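Local coordinates for protein TBC1 domain family member 22A (Homo sapiens, PDB 2QFZ) that probably acts as a GTPase-activating protein for Rab-family GTPases through its TBC domain, and forms homodimers and binds 14-3-3 proteins, at residues V154-V159 with L253-V258. Numbering follows the deposited sequence.
Sequences VTPFFV and LLMREV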
loop_
_atom_site.group_PDB
_atom_site.type_symbol
_atom_site.label_atom_id
_atom_site.label_comp_id
_atom_site.label_asym_id
_atom_site.label_seq_id
_atom_site.Cartn_x
_atom_site.Cartn_y
_atom_site.Cartn_z
ATOM N N VAL A 154 -0.173 -6.982 1.087
ATOM C CA VAL A 154 -1.337 -7.846 0.848
ATOM C C VAL A 154 -2.593 -7.270 1.523
ATOM O O VAL A 154 -3.681 -7.341 0.979
ATOM C CB VAL A 154 -1.120 -9.311 1.401
ATOM C CG1 VAL A 154 -2.395 -10.187 1.180
ATOM C CG2 VAL A 154 0.100 -9.979 0.774
ATOM N N THR A 155 -2.427 -6.721 2.726
ATOM C CA THR A 155 -3.573 -6.399 3.616
ATOM C C THR A 155 -4.604 -5.393 3.067
ATOM O O THR A 155 -5.794 -5.617 3.194
ATOM C CB THR A 155 -3.062 -5.951 5.026
ATOM O OG1 THR A 155 -2.065 -6.882 5.468
ATOM C CG2 THR A 155 -4.196 -5.848 6.055
ATOM N N PRO A 156 -4.164 -4.263 2.476
ATOM C CA PRO A 156 -5.188 -3.370 1.983
ATOM C C PRO A 156 -6.057 -3.937 0.836
ATOM O O PRO A 156 -7.264 -3.744 0.830
ATOM C CB PRO A 156 -4.380 -2.157 1.535
ATOM C CG PRO A 156 -3.110 -2.287 2.324
ATOM C CD PRO A 156 -2.830 -3.685 2.296
ATOM N N PHE A 157 -5.460 -4.630 -0.116
ATOM C CA PHE A 157 -6.258 -5.263 -1.170
ATOM C C PHE A 157 -7.276 -6.282 -0.559
ATOM O O PHE A 157 -8.446 -6.293 -0.882
ATOM C CB PHE A 157 -5.323 -5.915 -2.180
ATOM C CG PHE A 157 -4.477 -4.942 -2.928
ATOM C CD1 PHE A 157 -5.053 -4.076 -3.836
ATOM C CD2 PHE A 157 -3.120 -4.877 -2.730
ATOM C CE1 PHE A 157 -4.287 -3.167 -4.563
ATOM C CE2 PHE A 157 -2.341 -3.954 -3.454
ATOM C CZ PHE A 157 -2.930 -3.118 -4.373
ATOM N N PHE A 158 -6.822 -7.079 0.381
ATOM C CA PHE A 158 -7.628 -8.169 0.879
ATOM C C PHE A 158 -8.794 -7.598 1.681
ATOM O O PHE A 158 -9.927 -8.025 1.514
ATOM C CB PHE A 158 -6.782 -9.146 1.727
ATOM C CG PHE A 158 -7.600 -10.224 2.395
ATOM C CD1 PHE A 158 -7.911 -11.416 1.707
ATOM C CD2 PHE A 158 -8.104 -10.030 3.685
ATOM C CE1 PHE A 158 -8.701 -12.422 2.339
ATOM C CE2 PHE A 158 -8.903 -10.995 4.310
ATOM C CZ PHE A 158 -9.187 -12.202 3.647
ATOM N N VAL A 159 -8.513 -6.614 2.541
ATOM C CA VAL A 159 -9.541 -6.015 3.376
ATOM C C VAL A 159 -10.556 -5.259 2.520
ATOM O O VAL A 159 -11.745 -5.430 2.691
ATOM C CB VAL A 159 -8.923 -5.127 4.494
ATOM C CG1 VAL A 159 -9.966 -4.193 5.075
ATOM C CG2 VAL A 159 -8.279 -6.017 5.564
ATOM N N LEU A 253 5.706 0.897 2.603
ATOM C CA LEU A 253 4.824 1.955 2.065
ATOM C C LEU A 253 4.009 2.681 3.163
ATOM O O LEU A 253 2.815 2.925 3.007
ATOM C CB LEU A 253 3.909 1.448 0.949
ATOM C CG LEU A 253 4.640 1.082 -0.358
ATOM C CD1 LEU A 253 3.614 0.600 -1.346
ATOM C CD2 LEU A 253 5.460 2.246 -0.987
ATOM N N LEU A 254 4.726 3.082 4.221
ATOM C CA LEU A 254 4.203 3.795 5.395
ATOM C C LEU A 254 3.191 3.011 6.193
ATOM O O LEU A 254 2.672 3.552 7.191
ATOM C CB LEU A 254 3.661 5.189 5.036
ATOM C CG LEU A 254 4.749 6.258 4.835
ATOM C CD1 LEU A 254 4.142 7.396 4.112
ATOM C CD2 LEU A 254 5.412 6.711 6.213
ATOM N N MET A 255 2.974 1.724 5.846
ATOM C CA MET A 255 1.978 0.925 6.549
ATOM C C MET A 255 2.320 0.639 7.983
ATOM O O MET A 255 1.424 0.336 8.757
ATOM C CB MET A 255 1.687 -0.380 5.849
ATOM C CG MET A 255 0.999 -0.201 4.552
ATOM S SD MET A 255 0.533 -1.750 3.833
ATOM C CE MET A 255 -0.443 -2.489 5.150
ATOM N N ARG A 256 3.594 0.708 8.368
ATOM C CA ARG A 256 3.922 0.522 9.803
ATOM C C ARG A 256 3.862 1.827 10.559
ATOM O O ARG A 256 4.137 1.836 11.732
ATOM C CB ARG A 256 5.306 -0.125 10.016
ATOM C CG ARG A 256 5.483 -1.529 9.406
ATOM C CD ARG A 256 4.704 -2.644 10.138
ATOM N NE ARG A 256 3.366 -2.841 9.548
ATOM C CZ ARG A 256 2.199 -2.781 10.197
ATOM N NH1 ARG A 256 2.124 -2.521 11.520
ATOM N NH2 ARG A 256 1.085 -2.977 9.503
ATOM N N GLU A 257 3.548 2.937 9.893
ATOM C CA GLU A 257 3.572 4.244 10.553
ATOM C C GLU A 257 2.171 4.794 10.785
ATOM O O GLU A 257 1.998 5.663 11.621
ATOM C CB GLU A 257 4.396 5.276 9.781
ATOM C CG GLU A 257 5.582 4.726 9.024
ATOM C CD GLU A 257 6.522 3.912 9.889
ATOM O OE1 GLU A 257 6.680 4.241 11.096
ATOM O OE2 GLU A 257 7.108 2.935 9.358
ATOM N N VAL A 258 1.179 4.274 10.071
ATOM C CA VAL A 258 -0.204 4.753 10.193
ATOM C C VAL A 258 -1.179 3.584 10.246
ATOM O O VAL A 258 -0.849 2.447 9.805
ATOM C CB VAL A 258 -0.602 5.666 9.032
ATOM C CG1 VAL A 258 0.286 6.905 8.964
ATOM C CG2 VAL A 258 -0.609 4.867 7.692
#
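The end of the Met255 chain meets CG and CD of Pro156, and most of the contact rests on this pair, a small example of how a flexible thioether can bridge a helix and a loop whose backbones stay well apart. CE of Met255 lies 3.9 Å from CG of Pro156 and equally near its CD, while SD of Met255 follows at 4.0 Å from the same Pro156 CG. Thr155 adds a looser touch, its CB 4.3 Å from Met255 CE. No hydrogen bond crosses; the contact is apolar and buried. CA of Pro156 and CA of Met255 remain 9.5 Å apart, a gap that the methionine spans by running extended through chi2 (-174°) before turning at chi3 (55°), which brings its terminal methyl round to the proline ring and the threonine. An alanine in place of Pro156 would remove the CG and CD that meet this methyl, and would probably leave the end of Met255 freer to turn. In the all-helical Rab-GAP TBC domain the pair joins helix 150-162 to the loop between helices 242-251 and 260-270, close to the centre of the chain. Pro156 also shapes its own helix: its N carries no hydrogen to give to the turn before, and the helix is kinked there. Helix 260-270 lies against both partners, Trp267 touching Pro156 and Thr263 touching Met255. Farther out, Arg256 forms a salt bridge through NE to Asp152, tying the loop to the start of the proline's helix, while Glu257 pairs with Arg248 of the preceding helix.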